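Local atomic coordinates of serine protease inhibitor (Schistosoma haematobium, PDB entry 3STO), a protein that probably inhibits serine-type endopeptidases, as many other members of the serpin family do. Residues 200-211 against 220-228. Residues are numbered along the deposited sequence; the frame is centred on the assembly and turned at random.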
loop_
_atom_site.group_PDB
_atom_site.type_symbol
_atom_site.label_atom_id
_atom_site.label_comp_id
_atom_site.label_asym_id
_atom_site.label_seq_id
_atom_site.Cartn_x
_atom_site.Cartn_y
_atom_site.Cartn_z
ATOM N N SER A 200 -12.467 -11.214 15.351
ATOM C CA SER A 200 -12.225 -12.256 16.363
ATOM C C SER A 200 -10.722 -12.475 16.700
ATOM O O SER A 200 -10.011 -13.206 16.017
ATOM C CB SER A 200 -12.863 -13.562 15.916
ATOM O OG SER A 200 -12.504 -14.550 16.829
ATOM N N PRO A 201 -10.246 -11.846 17.772
ATOM C CA PRO A 201 -8.824 -11.785 18.106
ATOM C C PRO A 201 -8.301 -13.107 18.606
ATOM O O PRO A 201 -9.082 -13.924 19.072
ATOM C CB PRO A 201 -8.778 -10.754 19.255
ATOM C CG PRO A 201 -10.132 -10.193 19.335
ATOM C CD PRO A 201 -11.059 -11.205 18.811
ATOM N N PHE A 202 -6.996 -13.309 18.494
ATOM C CA PHE A 202 -6.343 -14.517 18.972
ATOM C C PHE A 202 -6.189 -14.352 20.458
ATOM O O PHE A 202 -6.045 -13.239 20.929
ATOM C CB PHE A 202 -4.948 -14.667 18.350
ATOM C CG PHE A 202 -4.950 -14.922 16.854
ATOM C CD1 PHE A 202 -4.959 -13.861 15.951
ATOM C CD2 PHE A 202 -4.922 -16.227 16.358
ATOM C CE1 PHE A 202 -4.924 -14.092 14.585
ATOM C CE2 PHE A 202 -4.897 -16.481 14.990
ATOM C CZ PHE A 202 -4.897 -15.385 14.084
ATOM N N GLU A 203 -6.246 -15.458 21.196
ATOM C CA GLU A 203 -5.938 -15.466 22.621
ATOM C C GLU A 203 -4.439 -15.705 22.734
ATOM O O GLU A 203 -3.946 -16.704 22.230
ATOM C CB GLU A 203 -6.710 -16.612 23.297
ATOM C CG GLU A 203 -7.232 -16.342 24.732
ATOM C CD GLU A 203 -6.215 -15.651 25.618
ATOM O OE1 GLU A 203 -5.173 -16.253 25.900
ATOM O OE2 GLU A 203 -6.442 -14.489 26.027
ATOM N N PRO A 204 -3.707 -14.775 23.358
ATOM C CA PRO A 204 -2.247 -14.809 23.545
ATOM C C PRO A 204 -1.736 -16.072 24.252
ATOM O O PRO A 204 -0.638 -16.560 23.944
ATOM C CB PRO A 204 -1.982 -13.609 24.458
ATOM C CG PRO A 204 -3.124 -12.716 24.240
ATOM C CD PRO A 204 -4.308 -13.592 23.987
ATOM N N HIS A 205 -2.504 -16.580 25.210
ATOM C CA HIS A 205 -2.134 -17.824 25.895
ATOM C C HIS A 205 -1.978 -18.958 24.919
ATOM O O HIS A 205 -1.320 -19.948 25.233
ATOM C CB HIS A 205 -3.140 -18.219 26.982
ATOM C CG HIS A 205 -3.020 -17.380 28.219
ATOM N ND1 HIS A 205 -4.104 -16.812 28.845
ATOM C CD2 HIS A 205 -1.928 -16.954 28.895
ATOM C CE1 HIS A 205 -3.690 -16.095 29.876
ATOM N NE2 HIS A 205 -2.374 -16.164 29.927
ATOM N N TYR A 206 -2.568 -18.816 23.733
ATOM C CA TYR A 206 -2.438 -19.855 22.734
ATOM C C TYR A 206 -1.325 -19.565 21.760
ATOM O O TYR A 206 -1.108 -20.305 20.812
ATOM C CB TYR A 206 -3.742 -20.104 22.027
ATOM C CG TYR A 206 -4.846 -20.392 22.997
ATOM C CD1 TYR A 206 -4.649 -21.261 24.055
ATOM C CD2 TYR A 206 -6.087 -19.781 22.869
ATOM C CE1 TYR A 206 -5.661 -21.527 24.964
ATOM C CE2 TYR A 206 -7.104 -20.037 23.769
ATOM C CZ TYR A 206 -6.886 -20.915 24.814
ATOM O OH TYR A 206 -7.895 -21.178 25.708
ATOM N N THR A 207 -0.590 -18.504 22.024
ATOM C CA THR A 207 0.523 -18.160 21.168
ATOM C C THR A 207 1.739 -18.924 21.694
ATOM O O THR A 207 1.996 -18.923 22.896
ATOM C CB THR A 207 0.779 -16.619 21.162
ATOM O OG1 THR A 207 -0.398 -15.942 20.700
ATOM C CG2 THR A 207 2.004 -16.248 20.298
ATOM N N ARG A 208 2.482 -19.565 20.793
ATOM C CA ARG A 208 3.624 -20.364 21.204
ATOM C C ARG A 208 4.738 -20.402 20.127
ATOM O O ARG A 208 4.497 -20.092 18.953
ATOM C CB ARG A 208 3.145 -21.780 21.631
ATOM C CG ARG A 208 2.965 -22.785 20.484
ATOM C CD ARG A 208 1.920 -22.434 19.410
ATOM N NE ARG A 208 1.838 -23.543 18.449
ATOM C CZ ARG A 208 1.020 -24.591 18.568
ATOM N NH1 ARG A 208 0.161 -24.631 19.581
ATOM N NH2 ARG A 208 1.052 -25.592 17.673
ATOM N N LYS A 209 5.960 -20.745 20.538
ATOM C CA LYS A 209 7.088 -20.826 19.618
ATOM C C LYS A 209 6.921 -21.999 18.662
ATOM O O LYS A 209 6.587 -23.096 19.063
ATOM C CB LYS A 209 8.410 -20.983 20.376
ATOM C CG LYS A 209 8.631 -19.993 21.494
ATOM C CD LYS A 209 9.219 -18.718 21.013
ATOM C CE LYS A 209 9.146 -17.729 22.148
ATOM N NZ LYS A 209 9.241 -16.298 21.709
ATOM N N GLU A 210 7.176 -21.771 17.385
ATOM C CA GLU A 210 7.012 -22.834 16.415
ATOM C C GLU A 210 7.983 -22.606 15.253
ATOM O O GLU A 210 8.365 -21.479 14.980
ATOM C CB GLU A 210 5.549 -22.880 15.957
ATOM C CG GLU A 210 5.200 -23.927 14.891
ATOM C CD GLU A 210 3.719 -24.313 14.912
ATOM O OE1 GLU A 210 3.108 -24.220 16.001
ATOM O OE2 GLU A 210 3.171 -24.716 13.854
ATOM N N ASP A 211 8.388 -23.672 14.578
ATOM C CA ASP A 211 9.272 -23.540 13.431
ATOM C C ASP A 211 8.616 -22.931 12.206
ATOM O O ASP A 211 7.482 -23.263 11.874
ATOM C CB ASP A 211 9.898 -24.891 13.065
ATOM C CG ASP A 211 11.254 -25.079 13.711
ATOM O OD1 ASP A 211 11.550 -24.358 14.707
ATOM O OD2 ASP A 211 12.017 -25.938 13.219
ATOM N N ILE A 220 13.334 -20.799 10.986
ATOM C CA ILE A 220 13.406 -19.946 12.161
ATOM C C ILE A 220 12.282 -20.298 13.129
ATOM O O ILE A 220 11.354 -21.082 12.838
ATOM C CB ILE A 220 13.348 -18.456 11.820
ATOM C CG1 ILE A 220 12.079 -18.138 11.022
ATOM C CG2 ILE A 220 14.592 -18.032 11.060
ATOM C CD1 ILE A 220 11.814 -16.668 10.912
ATOM N N THR A 221 12.401 -19.716 14.302
ATOM C CA THR A 221 11.414 -19.871 15.330
ATOM C C THR A 221 10.629 -18.569 15.349
ATOM O O THR A 221 11.204 -17.490 15.348
ATOM C CB THR A 221 12.105 -20.152 16.678
ATOM O OG1 THR A 221 12.455 -21.546 16.741
ATOM C CG2 THR A 221 11.207 -19.788 17.846
ATOM N N VAL A 222 9.313 -18.689 15.315
ATOM C CA VAL A 222 8.424 -17.549 15.308
ATOM C C VAL A 222 7.465 -17.654 16.481
ATOM O O VAL A 222 7.281 -18.736 17.051
ATOM C CB VAL A 222 7.610 -17.450 13.978
ATOM C CG1 VAL A 222 8.519 -17.176 12.806
ATOM C CG2 VAL A 222 6.782 -18.717 13.740
ATOM N N ASP A 223 6.856 -16.535 16.854
ATOM C CA ASP A 223 5.739 -16.595 17.774
ATOM C C ASP A 223 4.484 -16.909 16.973
ATOM O O ASP A 223 4.048 -16.098 16.171
ATOM C CB ASP A 223 5.608 -15.308 18.548
ATOM C CG ASP A 223 6.782 -15.074 19.494
ATOM O OD1 ASP A 223 7.097 -15.968 20.318
ATOM O OD2 ASP A 223 7.379 -13.981 19.421
HETATM N N MSE A 224 3.950 -18.118 17.160
HETATM C CA MSE A 224 2.851 -18.628 16.342
HETATM C C MSE A 224 1.494 -18.449 17.057
HETATM O O MSE A 224 1.257 -19.002 18.127
HETATM C CB MSE A 224 3.115 -20.096 15.973
HETATM C CG MSE A 224 2.173 -20.714 14.928
HETATM SE SE MSE A 224 2.506 -20.035 13.053
HETATM C CE MSE A 224 4.004 -21.263 12.569
HETATM N N MSE A 225 0.613 -17.658 16.465
HETATM C CA MSE A 225 -0.733 -17.470 16.986
HETATM C C MSE A 225 -1.587 -18.577 16.442
HETATM O O MSE A 225 -1.346 -19.096 15.340
HETATM C CB MSE A 225 -1.303 -16.111 16.584
HETATM C CG MSE A 225 -0.310 -14.975 16.794
HETATM SE SE MSE A 225 -1.076 -13.209 16.398
HETATM C CE MSE A 225 -1.537 -13.409 14.482
ATOM N N THR A 226 -2.565 -18.971 17.240
ATOM C CA THR A 226 -3.366 -20.135 16.895
ATOM C C THR A 226 -4.807 -19.839 17.259
ATOM O O THR A 226 -5.074 -19.152 18.231
ATOM C CB THR A 226 -2.878 -21.438 17.637
ATOM O OG1 THR A 226 -2.990 -21.227 19.023
ATOM C CG2 THR A 226 -1.397 -21.741 17.379
ATOM N N GLN A 227 -5.730 -20.365 16.467
ATOM C CA GLN A 227 -7.135 -20.243 16.760
ATOM C C GLN A 227 -7.973 -21.207 15.908
ATOM O O GLN A 227 -7.590 -21.607 14.785
ATOM C CB GLN A 227 -7.565 -18.769 16.635
ATOM C CG GLN A 227 -8.871 -18.475 15.926
ATOM C CD GLN A 227 -9.012 -16.977 15.580
ATOM O OE1 GLN A 227 -8.930 -16.599 14.414
ATOM N NE2 GLN A 227 -9.221 -16.131 16.594
ATOM N N GLU A 228 -9.093 -21.646 16.476
ATOM C CA GLU A 228 -10.023 -22.421 15.687
ATOM C C GLU A 228 -11.263 -21.585 15.577
ATOM O O GLU A 228 -11.681 -20.959 16.541
ATOM C CB GLU A 228 -10.297 -23.764 16.316
ATOM C CG GLU A 228 -9.067 -24.423 16.906
ATOM C CD GLU A 228 -9.416 -25.280 18.122
ATOM O OE1 GLU A 228 -10.028 -26.365 17.931
ATOM O OE2 GLU A 228 -9.100 -24.852 19.265
HETATM O O HOH W 1 -2.805 -17.247 19.608
HETATM O O HOH W 2 -7.015 -17.626 19.719
#
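Phe202 lies between the side chains of Met225 and Gln227. Over one face come CB and the selenium end of Met225, a selenomethionine: CB stands 3.9 Å from the centroid of the Phe202 ring in a CH-pi contact, SE makes an oblique Met-aromatic contact, and the methyl CE reaches Phe202 CE1 at 3.5 Å. Over the opposite face the Gln227 amide stacks almost parallel to the ring, 8° between planes. A flat, apolar ring suits a slot between a flexible methionine-type chain and a flat amide. Gln227 then uses both amide ends: NE2 donates to Ser200 O (3.1 Å) from well above that carbonyl's plane, while OE1 and Ser200 O both accept from Lys246.

Farther along, where residues 204-206 form a 3-10 turn, backbone pairing gives way to a side-chain bond and a water-mediated link. Thr226 OG1, set between its own backbone N and carbonyl carbon (chi1 61°), donates to Tyr206 O at 2.8 Å, and water 1 joins Thr226 N to Glu203 O and Thr207 OG1; the latter also bonds Glu350.

Regular antiparallel pairing runs from Arg208 opposite Met224 to Asp211 opposite Thr221. On one face, Arg208 bends at chi2 (-62°), bringing its guanidinium over Thr226 CG2 and side-on to Glu210, where NE and NH2 both bind OE1; Arg294 takes OE2. The aliphatic part of Glu210 packs on the buried selenomethionine Met224, with CG 3.7 Å from Met224 CE, while its carboxylate is held by the two arginines. On the other face, Lys209 runs beside Asp223 and its NZ meets the syn lone pair of OD1 at 2.6 Å, a salt bridge.

Strands 208-215 and 218-236 thus form a beta hairpin of the serpin fold, its second strand also pairing with strand 287-305.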